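Local coordinates for flagellar regulatory protein C (Vibrio cholerae, PDB 4QHS), which probably hydrolyses ATP as a heptameric AAA+ ring to activate sigma-54-dependent transcription of flagellar genes, at residues 19-30 and 183-194. Sequence-based numbering, arbitrary orientation.
Sequences VADTKSLKLLAL and LTWPALCERKDD
D194 and S24 join across the contact through the carboxylate of D194, whose two oxygens are used separately. D194 OD1 accepts A20 N at 2.6 Å, almost straight at the hydrogen (164°). OD2 takes the salt bridge from R191, whose NH1 lies 3.0 Å from D194 OD2, with that oxygen in the guanidinium plane. A20 N and R191 thus hold the buried carboxylate and probably stabilise its negative charge; the S24 hydroxyl adds a bond to OD2 whose modelled length is doubtful. The guanidinium is sandwiched between L188 CD1, over the centre of one face, and W185 CE2, above the opposite face and off centre. V19 lies alongside D194, its CB 3.5 Å from D194 OD1.

Nearer the start of segment 19-30, D21 swings CG anti to its backbone N (chi1 -160°) and crosses D193 at about a right angle; D21 OD1 accepts D193 N at 3.2 Å. The two carboxylates come near each other here, like charges that probably repel somewhat.

Farther along the helix the contact turns apolar. L27 leans on the six-membered ring of W185, with L27 CG 3.6 Å from W185 CE3. L28 CD2 meets the edge of this ring at CH2. L27 CD1 reaches L183 CB (3.9 Å), and L183 CD2 touches L30 CB.

The contact joins N-terminal helix 23-35 of the AAA+ domain to the linker from strand 182-184, an edge strand of the parallel sheet within this chain, next to 41-44, to the helical lid; D194 ties this linker to the helix start. M54 of helix 51-61 touches L183 and W185, N233 of helix 233-247 bonds L188 N, and L30 packs on L247 of a neighbouring subunit.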
ATOM      1  N   VAL A  19       2.610  25.314  49.147  1.00 96.10           N
ATOM      2  CA  VAL A  19       2.469  26.504  48.314  1.00 86.42           C
ATOM      3  C   VAL A  19       2.348  27.818  49.069  1.00 82.81           C
ATOM      4  O   VAL A  19       2.277  27.858  50.296  1.00 89.20           O
ATOM      5  CB  VAL A  19       1.229  26.405  47.413  1.00 81.30           C
ATOM      6  CG1 VAL A  19       1.549  25.663  46.123  1.00 81.01           C
ATOM      7  CG2 VAL A  19       0.080  25.756  48.174  1.00 79.27           C
ATOM      8  N   ALA A  20       2.323  28.893  48.294  1.00 76.16           N
ATOM      9  CA  ALA A  20       1.991  30.223  48.775  1.00 74.99           C
ATOM     10  C   ALA A  20       1.317  30.956  47.625  1.00 78.65           C
ATOM     11  O   ALA A  20       0.401  30.424  46.990  1.00 80.80           O
ATOM     12  CB  ALA A  20       3.229  30.957  49.250  1.00 73.11           C
ATOM     13  N   ASP A  21       1.762  32.176  47.360  1.00 81.15           N
ATOM     14  CA  ASP A  21       1.344  32.901  46.164  1.00 84.64           C
ATOM     15  C   ASP A  21      -0.166  33.128  46.041  1.00 90.28           C
ATOM     16  O   ASP A  21      -0.650  33.475  44.971  1.00 98.20           O
ATOM     17  CB  ASP A  21       1.842  32.169  44.914  1.00 71.32           C
ATOM     18  CG  ASP A  21       1.873  33.062  43.690  1.00 70.41           C
ATOM     19  OD1 ASP A  21       2.882  33.780  43.500  1.00 77.26           O
ATOM     20  OD2 ASP A  21       0.883  33.048  42.921  1.00 62.11           O
ATOM     21  N   THR A  22      -0.911  32.936  47.120  1.00 87.00           N
ATOM     22  CA  THR A  22      -2.344  33.230  47.125  1.00 84.06           C
ATOM     23  C   THR A  22      -3.113  32.527  45.988  1.00 76.87           C
ATOM     24  O   THR A  22      -4.044  31.771  46.249  1.00 82.84           O
ATOM     25  CB  THR A  22      -2.599  34.762  47.048  1.00 79.07           C
ATOM     26  OG1 THR A  22      -2.536  35.200  45.689  1.00 83.27           O
ATOM     27  CG2 THR A  22      -1.572  35.540  47.882  1.00 72.24           C
ATOM     28  N   LYS A  23      -2.723  32.780  44.738  1.00 64.26           N
ATOM     29  CA  LYS A  23      -3.311  32.112  43.570  1.00 63.56           C
ATOM     30  C   LYS A  23      -3.297  30.581  43.661  1.00 51.89           C
ATOM     31  O   LYS A  23      -4.288  29.919  43.339  1.00 49.21           O
ATOM     32  CB  LYS A  23      -2.587  32.554  42.298  1.00 73.70           C
ATOM     33  CG  LYS A  23      -2.807  34.021  41.927  1.00 84.94           C
ATOM     34  CD  LYS A  23      -3.847  34.190  40.818  1.00 83.92           C
ATOM     35  CE  LYS A  23      -3.686  35.547  40.127  1.00 83.40           C
ATOM     36  NZ  LYS A  23      -4.644  35.743  39.005  1.00 82.93           N
ATOM     37  N   SER A  24      -2.171  30.022  44.089  1.00 50.49           N
ATOM     38  CA  SER A  24      -2.108  28.600  44.413  1.00 57.62           C
ATOM     39  C   SER A  24      -3.069  28.271  45.548  1.00 55.73           C
ATOM     40  O   SER A  24      -3.813  27.296  45.489  1.00 54.16           O
ATOM     41  CB  SER A  24      -0.690  28.192  44.807  1.00 58.30           C
ATOM     42  OG  SER A  24       0.245  28.621  43.842  1.00 61.42           O
ATOM     43  N   LEU A  25      -3.050  29.106  46.583  1.00 55.09           N
ATOM     44  CA  LEU A  25      -3.897  28.901  47.753  1.00 55.55           C
ATOM     45  C   LEU A  25      -5.387  28.978  47.399  1.00 49.78           C
ATOM     46  O   LEU A  25      -6.204  28.256  47.967  1.00 53.19           O
ATOM     47  CB  LEU A  25      -3.548  29.924  48.834  1.00 53.03           C
ATOM     48  CG  LEU A  25      -2.244  29.698  49.601  1.00 53.64           C
ATOM     49  CD1 LEU A  25      -1.813  31.001  50.254  1.00 51.53           C
ATOM     50  CD2 LEU A  25      -2.435  28.622  50.654  1.00 49.02           C
ATOM     51  N   LYS A  26      -5.710  29.825  46.448  1.00 45.48           N
ATOM     52  CA  LYS A  26      -7.040  29.925  45.911  1.00 47.44           C
ATOM     53  C   LYS A  26      -7.446  28.643  45.205  1.00 44.92           C
ATOM     54  O   LYS A  26      -8.551  28.197  45.323  1.00 46.06           O
ATOM     55  CB  LYS A  26      -7.077  31.062  44.921  1.00 52.88           C
ATOM     56  CG  LYS A  26      -7.804  32.276  45.377  1.00 66.04           C
ATOM     57  CD  LYS A  26      -6.888  33.270  46.028  1.00 73.47           C
ATOM     58  CE  LYS A  26      -7.137  34.652  45.510  1.00 77.06           C
ATOM     59  NZ  LYS A  26      -8.247  34.646  44.548  1.00 84.04           N
ATOM     60  N   LEU A  27      -6.520  28.052  44.490  1.00 42.06           N
ATOM     61  CA  LEU A  27      -6.763  26.808  43.831  1.00 44.81           C
ATOM     62  C   LEU A  27      -7.107  25.758  44.829  1.00 46.75           C
ATOM     63  O   LEU A  27      -8.066  25.056  44.661  1.00 44.14           O
ATOM     64  CB  LEU A  27      -5.509  26.362  43.124  1.00 44.50           C
ATOM     65  CG  LEU A  27      -5.428  26.391  41.629  1.00 56.29           C
ATOM     66  CD1 LEU A  27      -6.711  25.974  41.039  1.00 51.16           C
ATOM     67  CD2 LEU A  27      -5.101  27.757  41.221  1.00 68.57           C
ATOM     68  N   LEU A  28      -6.294  25.636  45.861  1.00 38.70           N
ATOM     69  CA  LEU A  28      -6.508  24.616  46.882  1.00 49.25           C
ATOM     70  C   LEU A  28      -7.859  24.764  47.587  1.00 52.93           C
ATOM     71  O   LEU A  28      -8.494  23.762  47.910  1.00 47.53           O
ATOM     72  CB  LEU A  28      -5.383  24.630  47.923  1.00 61.35           C
ATOM     73  CG  LEU A  28      -4.151  23.766  47.620  1.00 68.57           C
ATOM     74  CD1 LEU A  28      -4.509  22.562  46.749  1.00 65.35           C
ATOM     75  CD2 LEU A  28      -3.048  24.576  46.972  1.00 72.94           C
ATOM     76  N   ALA A  29      -8.299  25.998  47.823  1.00 48.97           N
ATOM     77  CA  ALA A  29      -9.636  26.231  48.376  1.00 48.17           C
ATOM     78  C   ALA A  29     -10.732  25.765  47.414  1.00 51.46           C
ATOM     79  O   ALA A  29     -11.775  25.277  47.849  1.00 57.03           O
ATOM     80  CB  ALA A  29      -9.823  27.682  48.706  1.00 38.36           C
ATOM     81  N   LEU A  30     -10.511  25.919  46.111  1.00 41.42           N
ATOM     82  CA  LEU A  30     -11.474  25.384  45.137  1.00 43.37           C
ATOM     83  C   LEU A  30     -11.444  23.859  45.209  1.00 43.01           C
ATOM     84  O   LEU A  30     -12.482  23.181  45.243  1.00 39.56           O
ATOM     85  CB  LEU A  30     -11.164  25.861  43.717  1.00 41.51           C
ATOM     86  CG  LEU A  30     -11.939  27.043  43.118  1.00 48.34           C
ATOM     87  CD1 LEU A  30     -12.937  27.589  44.079  1.00 45.36           C
ATOM     88  CD2 LEU A  30     -11.014  28.148  42.659  1.00 45.03           C
ATOM     89  N   LEU A 183      -9.716  23.016  37.094  1.00 40.24           N
ATOM     90  CA  LEU A 183      -8.791  23.770  37.878  1.00 40.98           C
ATOM     91  C   LEU A 183      -7.519  23.935  37.097  1.00 46.55           C
ATOM     92  O   LEU A 183      -6.865  22.986  36.754  1.00 46.89           O
ATOM     93  CB  LEU A 183      -8.523  23.065  39.189  1.00 41.48           C
ATOM     94  CG  LEU A 183      -9.749  22.848  40.059  1.00 43.28           C
ATOM     95  CD1 LEU A 183      -9.399  22.119  41.258  1.00 42.13           C
ATOM     96  CD2 LEU A 183     -10.282  24.160  40.433  1.00 47.30           C
ATOM     97  N   THR A 184      -7.171  25.166  36.819  1.00 43.28           N
ATOM     98  CA  THR A 184      -6.008  25.434  36.040  1.00 44.75           C
ATOM     99  C   THR A 184      -4.817  25.782  36.919  1.00 50.29           C
ATOM    100  O   THR A 184      -4.740  26.825  37.505  1.00 46.29           O
ATOM    101  CB  THR A 184      -6.275  26.513  35.011  1.00 47.58           C
ATOM    102  OG1 THR A 184      -7.310  26.092  34.135  1.00 44.39           O
ATOM    103  CG2 THR A 184      -5.050  26.758  34.214  1.00 42.61           C
ATOM    104  N   TRP A 185      -3.883  24.863  36.975  1.00 54.39           N
ATOM    105  CA  TRP A 185      -2.703  24.964  37.783  1.00 58.89           C
ATOM    106  C   TRP A 185      -1.599  25.669  37.015  1.00 68.51           C
ATOM    107  O   TRP A 185      -0.902  25.055  36.247  1.00 75.21           O
ATOM    108  CB  TRP A 185      -2.276  23.556  38.111  1.00 58.77           C
ATOM    109  CG  TRP A 185      -1.382  23.458  39.187  1.00 69.18           C
ATOM    110  CD1 TRP A 185      -0.078  23.178  39.114  1.00 73.73           C
ATOM    111  CD2 TRP A 185      -1.682  23.637  40.553  1.00 71.98           C
ATOM    112  NE1 TRP A 185       0.474  23.172  40.351  1.00 77.33           N
ATOM    113  CE2 TRP A 185      -0.497  23.465  41.260  1.00 73.14           C
ATOM    114  CE3 TRP A 185      -2.836  23.947  41.253  1.00 74.60           C
ATOM    115  CZ2 TRP A 185      -0.434  23.570  42.626  1.00 60.41           C
ATOM    116  CZ3 TRP A 185      -2.768  24.056  42.599  1.00 65.94           C
ATOM    117  CH2 TRP A 185      -1.586  23.865  43.276  1.00 61.77           C
ATOM    118  N   PRO A 186      -1.438  26.963  37.224  1.00 72.18           N
ATOM    119  CA  PRO A 186      -0.560  27.792  36.407  1.00 64.65           C
ATOM    120  C   PRO A 186       0.913  27.401  36.383  1.00 54.95           C
ATOM    121  O   PRO A 186       1.404  26.658  37.189  1.00 56.01           O
ATOM    122  CB  PRO A 186      -0.703  29.144  37.066  1.00 70.30           C
ATOM    123  CG  PRO A 186      -0.889  28.825  38.484  1.00 73.33           C
ATOM    124  CD  PRO A 186      -1.484  27.464  38.599  1.00 74.79           C
ATOM    125  N   ALA A 187       1.613  27.932  35.408  1.00 46.74           N
ATOM    126  CA  ALA A 187       3.009  27.641  35.257  1.00 52.44           C
ATOM    127  C   ALA A 187       3.792  28.352  36.332  1.00 57.40           C
ATOM    128  O   ALA A 187       3.343  29.337  36.856  1.00 62.90           O
ATOM    129  CB  ALA A 187       3.467  28.060  33.921  1.00 56.36           C
ATOM    130  N   LEU A 188       4.956  27.827  36.657  1.00 51.93           N
ATOM    131  CA  LEU A 188       5.776  28.336  37.733  1.00 53.92           C
ATOM    132  C   LEU A 188       6.036  29.831  37.697  1.00 54.29           C
ATOM    133  O   LEU A 188       6.025  30.476  38.705  1.00 59.54           O
ATOM    134  CB  LEU A 188       7.095  27.602  37.743  1.00 52.29           C
ATOM    135  CG  LEU A 188       7.645  27.226  39.094  1.00 57.34           C
ATOM    136  CD1 LEU A 188       6.502  27.064  39.995  1.00 53.14           C
ATOM    137  CD2 LEU A 188       8.438  25.966  39.010  1.00 52.02           C
ATOM    138  N   CYS A 189       6.293  30.377  36.532  1.00 54.34           N
ATOM    139  CA  CYS A 189       6.628  31.771  36.437  1.00 63.16           C
ATOM    140  C   CYS A 189       5.438  32.635  36.741  1.00 70.42           C
ATOM    141  O   CYS A 189       5.546  33.837  36.852  1.00 65.59           O
ATOM    142  CB  CYS A 189       7.145  32.100  35.054  1.00 62.32           C
ATOM    143  SG  CYS A 189       5.923  32.073  33.793  1.00 69.03           S
ATOM    144  N   GLU A 190       4.289  32.008  36.880  1.00 76.33           N
ATOM    145  CA  GLU A 190       3.070  32.733  37.138  1.00 81.27           C
ATOM    146  C   GLU A 190       2.710  32.588  38.590  1.00 76.24           C
ATOM    147  O   GLU A 190       1.664  33.015  39.019  1.00 72.36           O
ATOM    148  CB  GLU A 190       1.950  32.224  36.240  1.00 83.93           C
ATOM    149  CG  GLU A 190       2.245  32.425  34.784  1.00 91.12           C
ATOM    150  CD  GLU A 190       1.071  32.155  33.896  1.00 95.98           C
ATOM    151  OE1 GLU A 190      -0.061  32.332  34.343  1.00 97.31           O
ATOM    152  OE2 GLU A 190       1.278  31.782  32.731  1.00 98.67           O
ATOM    153  N   ARG A 191       3.599  31.985  39.353  1.00 67.49           N
ATOM    154  CA  ARG A 191       3.395  31.889  40.774  1.00 64.33           C
ATOM    155  C   ARG A 191       4.717  31.871  41.491  1.00 61.77           C
ATOM    156  O   ARG A 191       5.017  30.988  42.249  1.00 62.91           O
ATOM    157  CB  ARG A 191       2.594  30.660  41.105  1.00 70.09           C
ATOM    158  CG  ARG A 191       2.992  29.443  40.359  1.00 63.29           C
ATOM    159  CD  ARG A 191       2.319  28.262  40.941  1.00 63.05           C
ATOM    160  NE  ARG A 191       2.662  27.054  40.235  1.00 66.15           N
ATOM    161  CZ  ARG A 191       3.005  25.928  40.826  1.00 64.56           C
ATOM    162  NH1 ARG A 191       3.051  25.849  42.135  1.00 48.86           N
ATOM    163  NH2 ARG A 191       3.314  24.882  40.092  1.00 63.57           N
ATOM    164  N   LYS A 192       5.508  32.885  41.236  1.00 58.54           N
ATOM    165  CA  LYS A 192       6.860  32.935  41.703  1.00 59.35           C
ATOM    166  C   LYS A 192       6.984  32.641  43.168  1.00 53.32           C
ATOM    167  O   LYS A 192       7.986  32.162  43.602  1.00 52.62           O
ATOM    168  CB  LYS A 192       7.457  34.296  41.382  1.00 70.71           C
ATOM    169  CG  LYS A 192       8.261  34.346  40.096  1.00 78.46           C
ATOM    170  CD  LYS A 192       8.408  35.754  39.565  1.00 80.65           C
ATOM    171  CE  LYS A 192       9.165  35.771  38.266  1.00 80.25           C
ATOM    172  NZ  LYS A 192       9.906  37.038  38.073  1.00 80.61           N
ATOM    173  N   ASP A 193       5.947  32.930  43.926  1.00 54.56           N
ATOM    174  CA  ASP A 193       6.016  32.823  45.369  1.00 58.94           C
ATOM    175  C   ASP A 193       5.990  31.412  45.845  1.00 63.48           C
ATOM    176  O   ASP A 193       5.990  31.171  47.024  1.00 68.59           O
ATOM    177  CB  ASP A 193       4.871  33.571  46.032  1.00 56.15           C
ATOM    178  CG  ASP A 193       5.152  35.039  46.210  1.00 75.03           C
ATOM    179  OD1 ASP A 193       6.306  35.435  46.371  1.00 78.14           O
ATOM    180  OD2 ASP A 193       4.198  35.812  46.195  1.00 81.54           O
ATOM    181  N   ASP A 194       5.945  30.472  44.920  1.00 65.11           N
ATOM    182  CA  ASP A 194       5.865  29.072  45.283  1.00 62.33           C
ATOM    183  C   ASP A 194       7.227  28.433  45.211  1.00 52.61           C
ATOM    184  O   ASP A 194       7.493  27.449  45.848  1.00 50.11           O
ATOM    185  CB  ASP A 194       4.903  28.340  44.359  1.00 63.79           C
ATOM    186  CG  ASP A 194       3.471  28.514  44.752  1.00 72.29           C
ATOM    187  OD1 ASP A 194       3.209  28.908  45.886  1.00 73.91           O
ATOM    188  OD2 ASP A 194       2.592  28.263  43.926  1.00 74.78           O
TER